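Local coordinates for 14-3-3 protein (Cryptosporidium parvum, PDB 3EFZ) that probably binds phosphoserine-containing partner proteins as a dimeric 14-3-3 adaptor and so takes part in cell signalling and regulation, at residues B[41-53]-B[65-77]. Residues are numbered along the deposited sequence; the frame is centred on the assembly and turned at random.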
loop_
_atom_site.group_PDB
_atom_site.type_symbol
_atom_site.label_atom_id
_atom_site.label_comp_id
_atom_site.label_asym_id
_atom_site.label_seq_id
_atom_site.Cartn_x
_atom_site.Cartn_y
_atom_site.Cartn_z
ATOM N N MET B 41 1.506 11.109 3.899
ATOM C CA MET B 41 0.963 10.108 3.002
ATOM C C MET B 41 0.197 9.055 3.809
ATOM O O MET B 41 -0.887 8.627 3.404
ATOM C CB MET B 41 2.088 9.474 2.179
ATOM C CG MET B 41 1.666 9.066 0.790
ATOM S SD MET B 41 2.993 9.200 -0.432
ATOM C CE MET B 41 2.125 8.549 -1.854
ATOM N N VAL B 42 0.776 8.664 4.946
ATOM C CA VAL B 42 0.163 7.765 5.936
ATOM C C VAL B 42 -1.150 8.326 6.526
ATOM O O VAL B 42 -2.155 7.627 6.578
ATOM C CB VAL B 42 1.198 7.342 7.022
ATOM C CG1 VAL B 42 0.541 6.819 8.290
ATOM C CG2 VAL B 42 2.154 6.286 6.453
ATOM N N GLY B 43 -1.139 9.588 6.939
ATOM C CA GLY B 43 -2.355 10.279 7.371
ATOM C C GLY B 43 -3.425 10.334 6.287
ATOM O O GLY B 43 -4.614 10.178 6.573
ATOM N N ASN B 44 -3.007 10.553 5.043
ATOM C CA ASN B 44 -3.932 10.518 3.918
ATOM C C ASN B 44 -4.683 9.184 3.730
ATOM O O ASN B 44 -5.892 9.203 3.530
ATOM C CB ASN B 44 -3.253 10.962 2.623
ATOM C CG ASN B 44 -4.198 10.937 1.436
ATOM O OD1 ASN B 44 -3.984 10.190 0.480
ATOM N ND2 ASN B 44 -5.263 11.746 1.493
ATOM N N TYR B 45 -3.959 8.050 3.772
ATOM C CA TYR B 45 -4.542 6.719 3.680
ATOM C C TYR B 45 -5.546 6.550 4.798
ATOM O O TYR B 45 -6.697 6.214 4.553
ATOM C CB TYR B 45 -3.475 5.624 3.741
ATOM C CG TYR B 45 -2.651 5.441 2.471
ATOM C CD1 TYR B 45 -2.494 6.485 1.548
ATOM C CD2 TYR B 45 -1.997 4.232 2.213
ATOM C CE1 TYR B 45 -1.721 6.336 0.414
ATOM C CE2 TYR B 45 -1.231 4.051 1.066
ATOM C CZ TYR B 45 -1.097 5.107 0.177
ATOM O OH TYR B 45 -0.328 4.958 -0.929
ATOM N N LYS B 46 -5.122 6.814 6.028
ATOM C CA LYS B 46 -6.034 6.760 7.150
ATOM C C LYS B 46 -7.321 7.519 6.859
ATOM O O LYS B 46 -8.402 6.965 7.016
ATOM C CB LYS B 46 -5.397 7.279 8.434
ATOM C CG LYS B 46 -6.327 7.111 9.640
ATOM C CD LYS B 46 -5.731 7.731 10.897
ATOM C CE LYS B 46 -6.641 7.522 12.080
ATOM N NZ LYS B 46 -5.949 7.922 13.317
ATOM N N ASP B 47 -7.194 8.767 6.414
ATOM C CA ASP B 47 -8.359 9.591 6.169
ATOM C C ASP B 47 -9.314 9.055 5.098
ATOM O O ASP B 47 -10.536 9.199 5.234
ATOM C CB ASP B 47 -7.967 11.041 5.864
ATOM C CG ASP B 47 -9.138 12.000 6.061
ATOM O OD1 ASP B 47 -9.670 12.077 7.199
ATOM O OD2 ASP B 47 -9.552 12.657 5.075
ATOM N N VAL B 48 -8.763 8.480 4.022
ATOM C CA VAL B 48 -9.570 7.826 3.000
ATOM C C VAL B 48 -10.452 6.737 3.644
ATOM O O VAL B 48 -11.678 6.739 3.478
ATOM C CB VAL B 48 -8.717 7.238 1.841
ATOM C CG1 VAL B 48 -9.541 6.245 0.997
ATOM C CG2 VAL B 48 -8.218 8.349 0.955
ATOM N N ILE B 49 -9.830 5.839 4.397
ATOM C CA ILE B 49 -10.572 4.734 5.010
ATOM C C ILE B 49 -11.576 5.207 6.066
ATOM O O ILE B 49 -12.696 4.743 6.070
ATOM C CB ILE B 49 -9.641 3.631 5.525
ATOM C CG1 ILE B 49 -9.121 2.842 4.316
ATOM C CG2 ILE B 49 -10.390 2.669 6.450
ATOM C CD1 ILE B 49 -7.871 2.213 4.558
ATOM N N LYS B 50 -11.185 6.164 6.910
ATOM C CA LYS B 50 -12.094 6.744 7.899
ATOM C C LYS B 50 -13.359 7.291 7.237
ATOM O O LYS B 50 -14.467 6.913 7.611
ATOM C CB LYS B 50 -11.408 7.864 8.689
ATOM C CG LYS B 50 -10.652 7.400 9.889
ATOM C CD LYS B 50 -10.090 8.563 10.708
ATOM C CE LYS B 50 -11.021 8.971 11.858
ATOM N NZ LYS B 50 -11.300 7.835 12.802
ATOM N N VAL B 51 -13.183 8.173 6.254
ATOM C CA VAL B 51 -14.297 8.772 5.528
ATOM C C VAL B 51 -15.194 7.716 4.864
ATOM O O VAL B 51 -16.409 7.706 5.079
ATOM C CB VAL B 51 -13.833 9.867 4.496
ATOM C CG1 VAL B 51 -15.021 10.433 3.726
ATOM C CG2 VAL B 51 -13.120 11.004 5.202
ATOM N N LEU B 52 -14.608 6.826 4.065
ATOM C CA LEU B 52 -15.413 5.832 3.325
ATOM C C LEU B 52 -16.234 4.913 4.234
ATOM O O LEU B 52 -17.269 4.365 3.840
ATOM C CB LEU B 52 -14.518 4.991 2.411
ATOM C CG LEU B 52 -13.993 5.713 1.158
ATOM C CD1 LEU B 52 -13.181 4.757 0.293
ATOM C CD2 LEU B 52 -15.131 6.317 0.329
ATOM N N THR B 53 -15.776 4.796 5.469
ATOM C CA THR B 53 -16.138 3.718 6.355
ATOM C C THR B 53 -16.966 4.266 7.548
ATOM O O THR B 53 -17.834 3.567 8.095
ATOM C CB THR B 53 -14.812 3.014 6.769
ATOM O OG1 THR B 53 -14.774 1.661 6.287
ATOM C CG2 THR B 53 -14.518 3.121 8.213
ATOM N N LEU B 65 -16.951 -1.082 1.672
ATOM C CA LEU B 65 -16.523 0.296 1.658
ATOM C C LEU B 65 -15.104 0.403 2.183
ATOM O O LEU B 65 -14.335 1.244 1.700
ATOM C CB LEU B 65 -17.469 1.145 2.500
ATOM C CG LEU B 65 -18.856 1.361 1.893
ATOM C CD1 LEU B 65 -19.822 1.916 2.939
ATOM C CD2 LEU B 65 -18.778 2.256 0.666
ATOM N N LEU B 66 -14.783 -0.462 3.152
ATOM C CA LEU B 66 -13.414 -0.685 3.637
ATOM C C LEU B 66 -12.522 -1.193 2.506
ATOM O O LEU B 66 -11.393 -0.733 2.360
ATOM C CB LEU B 66 -13.384 -1.697 4.801
ATOM C CG LEU B 66 -12.033 -2.120 5.396
ATOM C CD1 LEU B 66 -11.213 -0.928 5.890
ATOM C CD2 LEU B 66 -12.227 -3.113 6.521
ATOM N N LEU B 67 -13.025 -2.153 1.736
ATOM C CA LEU B 67 -12.300 -2.672 0.586
ATOM C C LEU B 67 -12.069 -1.570 -0.465
ATOM O O LEU B 67 -10.980 -1.463 -1.006
ATOM C CB LEU B 67 -13.052 -3.845 -0.029
ATOM C CG LEU B 67 -12.372 -4.592 -1.190
ATOM C CD1 LEU B 67 -11.189 -5.378 -0.695
ATOM C CD2 LEU B 67 -13.358 -5.507 -1.858
ATOM N N ALA B 68 -13.096 -0.769 -0.748
ATOM C CA ALA B 68 -12.969 0.335 -1.699
ATOM C C ALA B 68 -11.828 1.287 -1.288
ATOM O O ALA B 68 -11.001 1.662 -2.113
ATOM C CB ALA B 68 -14.287 1.081 -1.833
ATOM N N GLY B 69 -11.806 1.667 -0.012
ATOM C CA GLY B 69 -10.745 2.485 0.567
ATOM C C GLY B 69 -9.399 1.795 0.510
ATOM O O GLY B 69 -8.421 2.379 0.057
ATOM N N SER B 70 -9.358 0.547 0.969
ATOM C CA SER B 70 -8.154 -0.254 0.910
ATOM C C SER B 70 -7.590 -0.333 -0.522
ATOM O O SER B 70 -6.384 -0.272 -0.723
ATOM C CB SER B 70 -8.412 -1.642 1.481
ATOM O OG SER B 70 -7.397 -2.528 1.088
ATOM N N LEU B 71 -8.471 -0.439 -1.510
ATOM C CA LEU B 71 -8.042 -0.528 -2.906
ATOM C C LEU B 71 -7.565 0.808 -3.487
ATOM O O LEU B 71 -6.689 0.835 -4.349
ATOM C CB LEU B 71 -9.163 -1.079 -3.768
ATOM C CG LEU B 71 -9.265 -2.587 -3.975
ATOM C CD1 LEU B 71 -10.286 -2.850 -5.057
ATOM C CD2 LEU B 71 -7.897 -3.231 -4.313
ATOM N N ARG B 72 -8.169 1.901 -3.028
ATOM C CA ARG B 72 -7.765 3.262 -3.418
ATOM C C ARG B 72 -6.316 3.456 -2.965
ATOM O O ARG B 72 -5.492 4.009 -3.681
ATOM C CB ARG B 72 -8.643 4.276 -2.675
ATOM C CG ARG B 72 -8.785 5.661 -3.263
ATOM C CD ARG B 72 -7.590 6.617 -3.262
ATOM N NE ARG B 72 -6.663 6.469 -2.153
ATOM C CZ ARG B 72 -5.745 7.379 -1.808
ATOM N NH1 ARG B 72 -5.664 8.535 -2.460
ATOM N NH2 ARG B 72 -4.919 7.143 -0.786
ATOM N N ASN B 73 -6.044 2.992 -1.748
ATOM C CA ASN B 73 -4.755 3.188 -1.092
ATOM C C ASN B 73 -3.722 2.301 -1.767
ATOM O O ASN B 73 -2.639 2.764 -2.120
ATOM C CB ASN B 73 -4.842 2.913 0.406
ATOM C CG ASN B 73 -5.620 3.988 1.179
ATOM O OD1 ASN B 73 -5.872 5.098 0.697
ATOM N ND2 ASN B 73 -5.981 3.654 2.408
ATOM N N ARG B 74 -4.068 1.040 -1.986
ATOM C CA ARG B 74 -3.234 0.160 -2.801
ATOM C C ARG B 74 -2.817 0.763 -4.151
ATOM O O ARG B 74 -1.654 0.689 -4.531
ATOM C CB ARG B 74 -3.944 -1.176 -3.028
ATOM C CG ARG B 74 -3.502 -1.962 -4.278
ATOM C CD ARG B 74 -3.780 -3.458 -4.107
ATOM N NE ARG B 74 -3.678 -4.204 -5.368
ATOM C CZ ARG B 74 -2.607 -4.874 -5.786
ATOM N NH1 ARG B 74 -2.662 -5.511 -6.954
ATOM N NH2 ARG B 74 -1.491 -4.932 -5.042
ATOM N N VAL B 75 -3.794 1.285 -4.883
ATOM C CA VAL B 75 -3.591 1.854 -6.234
ATOM C C VAL B 75 -2.658 3.086 -6.205
ATOM O O VAL B 75 -1.854 3.296 -7.105
ATOM C CB VAL B 75 -4.970 2.211 -6.898
ATOM C CG1 VAL B 75 -4.817 3.268 -7.955
ATOM C CG2 VAL B 75 -5.602 0.996 -7.498
ATOM N N THR B 76 -2.794 3.884 -5.157
ATOM C CA THR B 76 -1.881 4.995 -4.863
ATOM C C THR B 76 -0.470 4.459 -4.574
ATOM O O THR B 76 0.523 5.011 -5.071
ATOM C CB THR B 76 -2.414 5.829 -3.686
ATOM O OG1 THR B 76 -3.761 6.220 -3.977
ATOM C CG2 THR B 76 -1.606 7.102 -3.485
ATOM N N SER B 77 -0.379 3.376 -3.802
ATOM C CA SER B 77 0.923 2.770 -3.558
ATOM C C SER B 77 1.524 2.139 -4.815
ATOM O O SER B 77 2.716 2.224 -4.993
ATOM C CB SER B 77 0.912 1.777 -2.396
ATOM O OG SER B 77 0.580 2.437 -1.170
#
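In the all-helical 14-3-3 fold, helices 32-54 and 63-81 pack as an antiparallel pair, and Tyr45 and Asn73 show how such a buried pair can be sealed by polar as well as apolar groups. The segment axes approach to 8.5 Å at an angle of 158°. Tyr45 is a knob in a hole formed by Arg72, Asn73, Thr76 and Ser77. The Asn73 amide lies stacked on its ring, the two planes 9° apart, while Asn73 CB makes a CH-pi contact over the same ring. At the ring's edge, Tyr45 OH donates a hydrogen bond to Ser77 OG (2.7 Å). With CG anti to its own carbonyl carbon (chi1 -71°), Asn73 swings its amide toward helix 32-54; ND2 gives Tyr45 O a weak bond across the interface, while OD1 accepts a shorter bond from NH2 of Arg72, its neighbour on the same helix (2.7 Å). The guanidinium of Arg72, standing nearly perpendicular to the tyrosine ring, has Val48 CG2 over one face and Thr76 OG1 over the other. Further along, Ile49 sits as a second knob among Leu66, Gly69, Ser70 and Asn73, its CG2 3.7 Å from Leu66 CD1. Leu52 CD1 lies against Gly69 CA at 3.3 Å, closer than usual for two carbons, where the absence of a side chain on Gly69 lets the helices come near. Ser77 OG also bonds to Glu120 of the second subunit. Thr76 lies near Arg79, a predicted phosphoserine-binding residue. Arg72 is thus held chiefly by Asn73 OD1, with a weak bond to Asn44 OD1, which probably restrains the rotation of its guanidinium, while Asn73, bonded through ND2 to Asp123 of the second subunit, links the contact to the dimer interface.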